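Side-chain contacts in mitogen activated protein kinase, putative (Leishmania donovani, PDB 4QNY), which probably phosphorylates serine and threonine residues of other proteins as a MAP kinase, using ATP and magnesium in its active-site cleft: residues I300-L303 with Q304-H308; L285-L288 with R289-V293. All blocks are in the same frame, centred on the assembly; numbering follows the deposited sequence.

Interaction 1: I300-L303 with Q304-H308; sequences ITVL and QAMRH
Thr301 and Gln304 clasp each other in a capping box at the start of helix 302-306. Thr301 OG1 accepts from Gln304 N at 3.3 Å, while Gln304 OE1 takes the N-H of Thr301 at 3.2 Å, a nearly straight bond (168°) whose donor is tilted from the amide's carbonyl plane. Threonine suits the N-cap because its hydroxyl sits on a short branch: with OG1 held between the backbone N and the carbonyl carbon (chi1 63°), it faces the first turn. Glutamine, its chain extended beyond CG, is long enough to bring its carbonyl back to the cap residue. Behind them, the helical bonds from Ala305 N to Thr301 O and Met306 N to Val302 O follow, and that from Arg307 N to Leu303 O is weak. Leu303 O also lies over one face of the Arg307 guanidinium, toward its rim.

Among the apolar contacts, Ile300 packs beside the box. It runs alongside Gln304 in the opposite direction, CG1 lying 3.6 Å from Gln304 CB, and its CD1 ends 3.7 Å from Ala305 CA, which the small alanine side chain does not screen. Separately, Met306, bent at its thioether, turns CE to 3.8 Å from Leu303 CD2 and 4.1 Å from Val302 CG1.

Side-chain oxygens thus satisfy one first-turn amide, that of Gln304, and the N-H of the cap residue itself; the box marks the helix start.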
# COMPACT_ATOMS: atom_id res chain seq x y z
N ILE A 300 -3.48 11.87 -13.81
CA ILE A 300 -4.77 12.14 -13.19
C ILE A 300 -4.64 12.16 -11.67
O ILE A 300 -3.86 11.40 -11.09
CB ILE A 300 -5.84 11.10 -13.63
CG1 ILE A 300 -7.25 11.62 -13.37
CG2 ILE A 300 -5.61 9.75 -12.96
CD1 ILE A 300 -8.34 10.76 -13.99
N THR A 301 -5.39 13.05 -11.02
CA THR A 301 -5.37 13.14 -9.57
C THR A 301 -6.44 12.23 -8.98
O THR A 301 -7.26 11.68 -9.71
CB THR A 301 -5.59 14.58 -9.08
OG1 THR A 301 -6.89 15.03 -9.49
CG2 THR A 301 -4.54 15.51 -9.66
N VAL A 302 -6.42 12.07 -7.66
CA VAL A 302 -7.39 11.22 -6.98
C VAL A 302 -8.81 11.77 -7.14
O VAL A 302 -9.74 11.02 -7.43
CB VAL A 302 -7.06 11.07 -5.48
CG1 VAL A 302 -8.14 10.26 -4.78
CG2 VAL A 302 -5.70 10.42 -5.31
N LEU A 303 -8.95 13.08 -6.96
CA LEU A 303 -10.25 13.74 -7.12
C LEU A 303 -10.79 13.56 -8.54
O LEU A 303 -11.95 13.19 -8.72
CB LEU A 303 -10.13 15.23 -6.80
CG LEU A 303 -10.08 15.62 -5.33
CD1 LEU A 303 -9.56 17.04 -5.16
CD2 LEU A 303 -11.45 15.47 -4.69
N GLN A 304 -9.94 13.80 -9.53
CA GLN A 304 -10.34 13.66 -10.93
C GLN A 304 -10.67 12.21 -11.27
O GLN A 304 -11.59 11.93 -12.04
CB GLN A 304 -9.23 14.17 -11.85
CG GLN A 304 -9.01 15.67 -11.81
CD GLN A 304 -7.76 16.09 -12.55
OE1 GLN A 304 -6.88 15.28 -12.82
NE2 GLN A 304 -7.68 17.38 -12.90
N ALA A 305 -9.92 11.28 -10.69
CA ALA A 305 -10.13 9.85 -10.93
C ALA A 305 -11.47 9.40 -10.36
O ALA A 305 -12.15 8.55 -10.95
CB ALA A 305 -9.00 9.04 -10.35
N MET A 306 -11.85 9.96 -9.22
CA MET A 306 -13.12 9.64 -8.59
C MET A 306 -14.29 10.20 -9.40
O MET A 306 -15.40 9.68 -9.33
CB MET A 306 -13.18 10.17 -7.16
CG MET A 306 -12.26 9.45 -6.19
SD MET A 306 -12.49 10.00 -4.49
CE MET A 306 -12.02 11.72 -4.61
N ARG A 307 -14.03 11.26 -10.16
CA ARG A 307 -15.06 11.90 -10.97
C ARG A 307 -15.04 11.41 -12.42
O ARG A 307 -15.82 11.86 -13.25
CB ARG A 307 -14.91 13.42 -10.94
CG ARG A 307 -14.98 14.03 -9.55
CD ARG A 307 -15.26 15.52 -9.61
NE ARG A 307 -14.36 16.30 -8.77
CZ ARG A 307 -13.33 17.01 -9.22
NH1 ARG A 307 -13.08 17.05 -10.52
NH2 ARG A 307 -12.56 17.68 -8.38
N HIS A 308 -14.13 10.48 -12.70
CA HIS A 308 -14.01 9.90 -14.04
C HIS A 308 -15.27 9.12 -14.41
O HIS A 308 -15.86 8.45 -13.56
CB HIS A 308 -12.77 9.00 -14.11
CG HIS A 308 -12.40 8.60 -15.50
ND1 HIS A 308 -12.89 7.46 -16.10
CD2 HIS A 308 -11.58 9.18 -16.41
CE1 HIS A 308 -12.40 7.36 -17.32
NE2 HIS A 308 -11.60 8.39 -17.54

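Interaction 2: L285-L288 with R289-V293; sequences LDLL and RHMLV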
# COMPACT_ATOMS: atom_id res chain seq x y z
N LEU A 285 -10.13 1.99 -20.14
CA LEU A 285 -8.83 2.13 -20.77
C LEU A 285 -8.32 3.56 -20.75
O LEU A 285 -7.12 3.81 -20.82
CB LEU A 285 -8.88 1.61 -22.21
CG LEU A 285 -9.09 0.10 -22.33
CD1 LEU A 285 -9.01 -0.35 -23.78
CD2 LEU A 285 -8.08 -0.65 -21.47
N ASP A 286 -9.24 4.52 -20.63
CA ASP A 286 -8.85 5.91 -20.52
C ASP A 286 -8.36 6.23 -19.11
O ASP A 286 -7.35 6.91 -18.93
CB ASP A 286 -10.01 6.84 -20.88
CG ASP A 286 -9.66 8.30 -20.65
OD1 ASP A 286 -8.83 8.84 -21.40
OD2 ASP A 286 -10.22 8.90 -19.70
N LEU A 287 -9.09 5.73 -18.11
CA LEU A 287 -8.70 5.92 -16.72
C LEU A 287 -7.36 5.26 -16.46
O LEU A 287 -6.52 5.80 -15.74
CB LEU A 287 -9.77 5.34 -15.78
CG LEU A 287 -9.49 5.49 -14.29
CD1 LEU A 287 -9.40 6.97 -13.91
CD2 LEU A 287 -10.55 4.79 -13.46
N LEU A 288 -7.16 4.09 -17.06
CA LEU A 288 -5.89 3.37 -16.95
C LEU A 288 -4.76 4.15 -17.60
O LEU A 288 -3.67 4.26 -17.03
CB LEU A 288 -6.02 1.99 -17.60
CG LEU A 288 -4.79 1.08 -17.55
CD1 LEU A 288 -4.40 0.81 -16.11
CD2 LEU A 288 -5.05 -0.22 -18.29
N ARG A 289 -5.02 4.70 -18.78
CA ARG A 289 -4.05 5.50 -19.51
C ARG A 289 -3.63 6.74 -18.72
O ARG A 289 -2.45 7.07 -18.63
CB ARG A 289 -4.61 5.92 -20.87
CG ARG A 289 -3.79 6.97 -21.59
CD ARG A 289 -4.66 7.83 -22.49
NE ARG A 289 -5.67 8.57 -21.73
CZ ARG A 289 -5.47 9.76 -21.19
NH1 ARG A 289 -4.29 10.37 -21.32
NH2 ARG A 289 -6.44 10.36 -20.51
N HIS A 290 -4.62 7.42 -18.14
CA HIS A 290 -4.37 8.67 -17.44
C HIS A 290 -3.72 8.43 -16.07
O HIS A 290 -2.95 9.26 -15.59
CB HIS A 290 -5.68 9.45 -17.27
CG HIS A 290 -5.49 10.93 -17.18
ND1 HIS A 290 -6.54 11.82 -17.30
CD2 HIS A 290 -4.38 11.68 -16.99
CE1 HIS A 290 -6.08 13.05 -17.19
NE2 HIS A 290 -4.78 13.00 -17.00
N MET A 291 -4.02 7.29 -15.46
CA MET A 291 -3.41 6.92 -14.19
C MET A 291 -1.93 6.58 -14.37
O MET A 291 -1.14 6.70 -13.44
CB MET A 291 -4.14 5.73 -13.56
CG MET A 291 -5.38 6.09 -12.77
SD MET A 291 -6.18 4.64 -12.06
CE MET A 291 -7.47 5.40 -11.08
N LEU A 292 -1.57 6.14 -15.57
CA LEU A 292 -0.21 5.71 -15.84
C LEU A 292 0.51 6.68 -16.77
O LEU A 292 1.19 6.27 -17.71
CB LEU A 292 -0.20 4.30 -16.44
CG LEU A 292 -0.71 3.19 -15.50
CD1 LEU A 292 -0.76 1.85 -16.22
CD2 LEU A 292 0.17 3.10 -14.26
N VAL A 293 0.37 7.97 -16.49
CA VAL A 293 1.08 9.00 -17.23
C VAL A 293 2.45 9.24 -16.60
O VAL A 293 2.56 9.34 -15.37
CB VAL A 293 0.29 10.33 -17.28
CG1 VAL A 293 1.13 11.45 -17.87
CG2 VAL A 293 -0.99 10.15 -18.07
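The guanidinium of Arg289 meets Asp286 at its edge, with Asp286 CG in its plane and OD1 a little out of it. Both NE and NH2 grip the single oxygen OD1 side-on, at 3.2 Å from NE and 3.0 Å from NH2, forming a salt bridge. They reach OD1 from the same face of the carboxylate, well above its plane, although the two flat groups are turned only 29° apart. The side chains lie side by side and point the same way; the bend of Arg289 at chi3 (62°) folds its head back to the acid. Arginine suits this exposed place, its long chain spanning three residues, and Asp286 keeps OD2 for His308.

On the buried flank, leucine and methionine supply apolar bulk. Met291 stretches out and sets CE 3.8 Å from Leu287 CD1, and Leu288 CD1 meets Leu292 CD1 at 3.8 Å. Beyond this pair lies helix 206-219, where Leu288 touches Leu216 and Leu292 touches Trp210.

Main-chain bonds from Arg289 N to Leu285 O through Met291 N to Leu287 O hold the turns, and the last, Leu292 N to Leu288 O, is weak. The whole is an amphipathic helix of the helical C-lobe of a protein kinase, ending at Met291, with Leu292 the first residue to leave helical geometry.

Interactions 1 and 2 belong to successive helices, 302-306 and 282-291 respectively, with centres about 11 Å apart, and they touch directly. His308 NE2 lies 2.6 Å from Asp286 OD2, a probable hydrogen bond that ties the end of 304-308 to the acid already bridged to Arg289. At the other end Ile300 N approaches His290 O at 3.2 Å, probably another hydrogen bond. Beside this second link, Ile300 CG2 packs on Met291 CG at 3.7 Å. Helices 124-143 and 206-219 border this pair in the C-lobe. The contacts include neither of the magnesium ligands, Asn155 and Asp168, and no residue of the nucleotide pocket, which falls between 28 and 170.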